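Local atomic coordinates of fatty acid amide hydrolase (Candida albicans, PDB entry 6KVR), a protein that probably hydrolyses monocarboxylic acid amides to the free carboxylate and ammonium. Residues D12-Y17 against N401-R405. Residues are numbered along the deposited sequence.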
loop_
_atom_site.group_PDB
_atom_site.type_symbol
_atom_site.label_atom_id
_atom_site.label_comp_id
_atom_site.label_asym_id
_atom_site.label_seq_id
_atom_site.Cartn_x
_atom_site.Cartn_y
_atom_site.Cartn_z
ATOM N N ASP A 12 -23.593 -0.240 20.113
ATOM C CA ASP A 12 -24.510 -0.046 18.993
ATOM C C ASP A 12 -25.868 -0.522 19.493
ATOM O O ASP A 12 -26.001 -1.697 19.896
ATOM C CB ASP A 12 -24.036 -0.819 17.752
ATOM C CG ASP A 12 -24.904 -0.565 16.500
ATOM O OD1 ASP A 12 -24.343 -0.613 15.364
ATOM O OD2 ASP A 12 -26.130 -0.317 16.636
ATOM N N PRO A 13 -26.889 0.336 19.516
ATOM C CA PRO A 13 -28.189 -0.097 20.051
ATOM C C PRO A 13 -28.886 -1.131 19.184
ATOM O O PRO A 13 -29.759 -1.849 19.691
ATOM C CB PRO A 13 -28.991 1.211 20.142
ATOM C CG PRO A 13 -28.343 2.147 19.156
ATOM C CD PRO A 13 -26.884 1.758 19.118
ATOM N N LEU A 14 -28.524 -1.242 17.903
ATOM C CA LEU A 14 -29.039 -2.302 17.030
ATOM C C LEU A 14 -30.553 -2.181 16.808
ATOM O O LEU A 14 -31.265 -3.182 16.710
ATOM C CB LEU A 14 -28.691 -3.688 17.582
ATOM C CG LEU A 14 -27.229 -4.052 17.877
ATOM C CD1 LEU A 14 -27.198 -5.381 18.598
ATOM C CD2 LEU A 14 -26.388 -4.119 16.599
ATOM N N ASP A 15 -31.062 -0.951 16.726
ATOM C CA ASP A 15 -32.500 -0.735 16.632
ATOM C C ASP A 15 -32.969 -0.296 15.250
ATOM O O ASP A 15 -34.169 -0.079 15.064
ATOM C CB ASP A 15 -32.953 0.288 17.684
ATOM C CG ASP A 15 -32.200 1.605 17.594
ATOM O OD1 ASP A 15 -31.352 1.774 16.691
ATOM O OD2 ASP A 15 -32.469 2.489 18.436
ATOM N N LYS A 16 -32.072 -0.155 14.282
ATOM C CA LYS A 16 -32.437 0.233 12.927
ATOM C C LYS A 16 -31.946 -0.800 11.925
ATOM O O LYS A 16 -31.539 -0.455 10.813
ATOM C CB LYS A 16 -31.878 1.616 12.577
ATOM C CG LYS A 16 -32.453 2.774 13.405
ATOM C CD LYS A 16 -32.044 4.174 12.876
ATOM C CE LYS A 16 -30.517 4.375 12.878
ATOM N NZ LYS A 16 -30.090 5.816 12.938
ATOM N N TYR A 17 -31.972 -2.082 12.310
ATOM C CA TYR A 17 -31.499 -3.174 11.459
ATOM C C TYR A 17 -32.617 -4.141 11.092
ATOM O O TYR A 17 -32.813 -4.426 9.909
ATOM C CB TYR A 17 -30.389 -3.977 12.156
ATOM C CG TYR A 17 -29.072 -3.274 12.357
ATOM C CD1 TYR A 17 -28.910 -2.342 13.369
ATOM C CD2 TYR A 17 -27.972 -3.590 11.575
ATOM C CE1 TYR A 17 -27.706 -1.717 13.581
ATOM C CE2 TYR A 17 -26.743 -2.964 11.771
ATOM C CZ TYR A 17 -26.621 -2.026 12.778
ATOM O OH TYR A 17 -25.418 -1.396 13.000
ATOM N N ASN A 401 -20.628 1.694 11.807
ATOM C CA ASN A 401 -21.368 0.573 11.218
ATOM C C ASN A 401 -22.270 1.015 10.067
ATOM O O ASN A 401 -23.237 0.334 9.740
ATOM C CB ASN A 401 -22.163 -0.195 12.281
ATOM C CG ASN A 401 -21.248 -0.935 13.248
ATOM O OD1 ASN A 401 -20.161 -1.385 12.864
ATOM N ND2 ASN A 401 -21.659 -1.035 14.506
ATOM N N HIS A 402 -21.909 2.116 9.399
ATOM C CA HIS A 402 -22.729 2.651 8.310
ATOM C C HIS A 402 -22.980 1.624 7.210
ATOM O O HIS A 402 -24.130 1.397 6.809
ATOM C CB HIS A 402 -22.071 3.877 7.688
ATOM C CG HIS A 402 -22.675 4.247 6.374
ATOM N ND1 HIS A 402 -23.918 4.833 6.271
ATOM C CD2 HIS A 402 -22.237 4.067 5.105
ATOM C CE1 HIS A 402 -24.208 5.024 4.997
ATOM N NE2 HIS A 402 -23.207 4.564 4.269
HETATM N N MSE A 403 -21.914 1.044 6.657
HETATM C CA MSE A 403 -22.097 0.081 5.566
HETATM C C MSE A 403 -22.748 -1.242 5.995
HETATM O O MSE A 403 -23.613 -1.768 5.276
HETATM C CB MSE A 403 -20.769 -0.224 4.870
HETATM C CG MSE A 403 -20.982 -0.884 3.514
HETATM SE SE MSE A 403 -21.886 0.293 2.234
HETATM C CE MSE A 403 -20.316 1.329 1.727
ATOM N N GLN A 404 -22.318 -1.807 7.130
ATOM C CA GLN A 404 -22.973 -3.022 7.619
ATOM C C GLN A 404 -24.466 -2.778 7.833
ATOM O O GLN A 404 -25.306 -3.601 7.438
ATOM C CB GLN A 404 -22.318 -3.503 8.919
ATOM C CG GLN A 404 -20.897 -4.055 8.775
ATOM C CD GLN A 404 -20.848 -5.499 8.252
ATOM O OE1 GLN A 404 -21.807 -5.998 7.655
ATOM N NE2 GLN A 404 -19.716 -6.170 8.475
ATOM N N ARG A 405 -24.817 -1.638 8.445
ATOM C CA ARG A 405 -26.229 -1.328 8.682
ATOM C C ARG A 405 -27.000 -1.157 7.369
ATOM O O ARG A 405 -28.131 -1.632 7.244
ATOM C CB ARG A 405 -26.358 -0.073 9.552
ATOM C CG ARG A 405 -27.751 0.117 10.183
ATOM C CD ARG A 405 -27.716 1.104 11.340
ATOM N NE ARG A 405 -27.052 2.334 10.930
ATOM C CZ ARG A 405 -25.834 2.691 11.322
ATOM N NH1 ARG A 405 -25.152 1.973 12.203
ATOM N NH2 ARG A 405 -25.282 3.785 10.804
#
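The carboxylate of Asp12 is the main acceptor between the N-terminal loop 12-17 and the start of helix 402-409, and both of its oxygens are used. Asp12 OD1 receives Asn401 ND2 at 2.8 Å, with a nearly straight N-H...O angle of 159°, and also the phenol of Tyr17, whose OH donates to it at 2.7 Å. Asp12 OD2 turns back into its own loop and accepts Leu14 N at 2.9 Å, an Asx turn, which leaves OD1 for Asn401 and Tyr17. The Asn401 amide bridges further, as ND2 also donates to Leu423 O, while Asp12 N is held by Asn424 OD1. Asn401 is the N-cap residue of the helix, but its side chain makes no capping bond; the first helical turn closes through Arg405 N and Asn401 O at 2.8 Å. In the amidase-signature fold of this chain, built round a mixed sheet, the contact, whose centre lies about 26 Å from the centre of the chain, joins the segment preceding helix 20-40 to the start of helix 402-409, with Asn401 about 12 Å, side chain to side chain, from Ile254, a predicted substrate-binding residue. Arg405 meets the loop with both its aliphatic part and its guanidinium: CG lies over the Tyr17 ring, 3.7 Å from the centroid and 16° off the normal, a CH-pi contact, and packs 3.9 Å from Lys16 O. Its guanidinium gives NH1 to Gly400 O, and only a weak hydrogen bond, 3.5 Å, to Tyr17 OH; at 4.2 Å from NH1, Asp12 OD1 is too distant for a salt bridge.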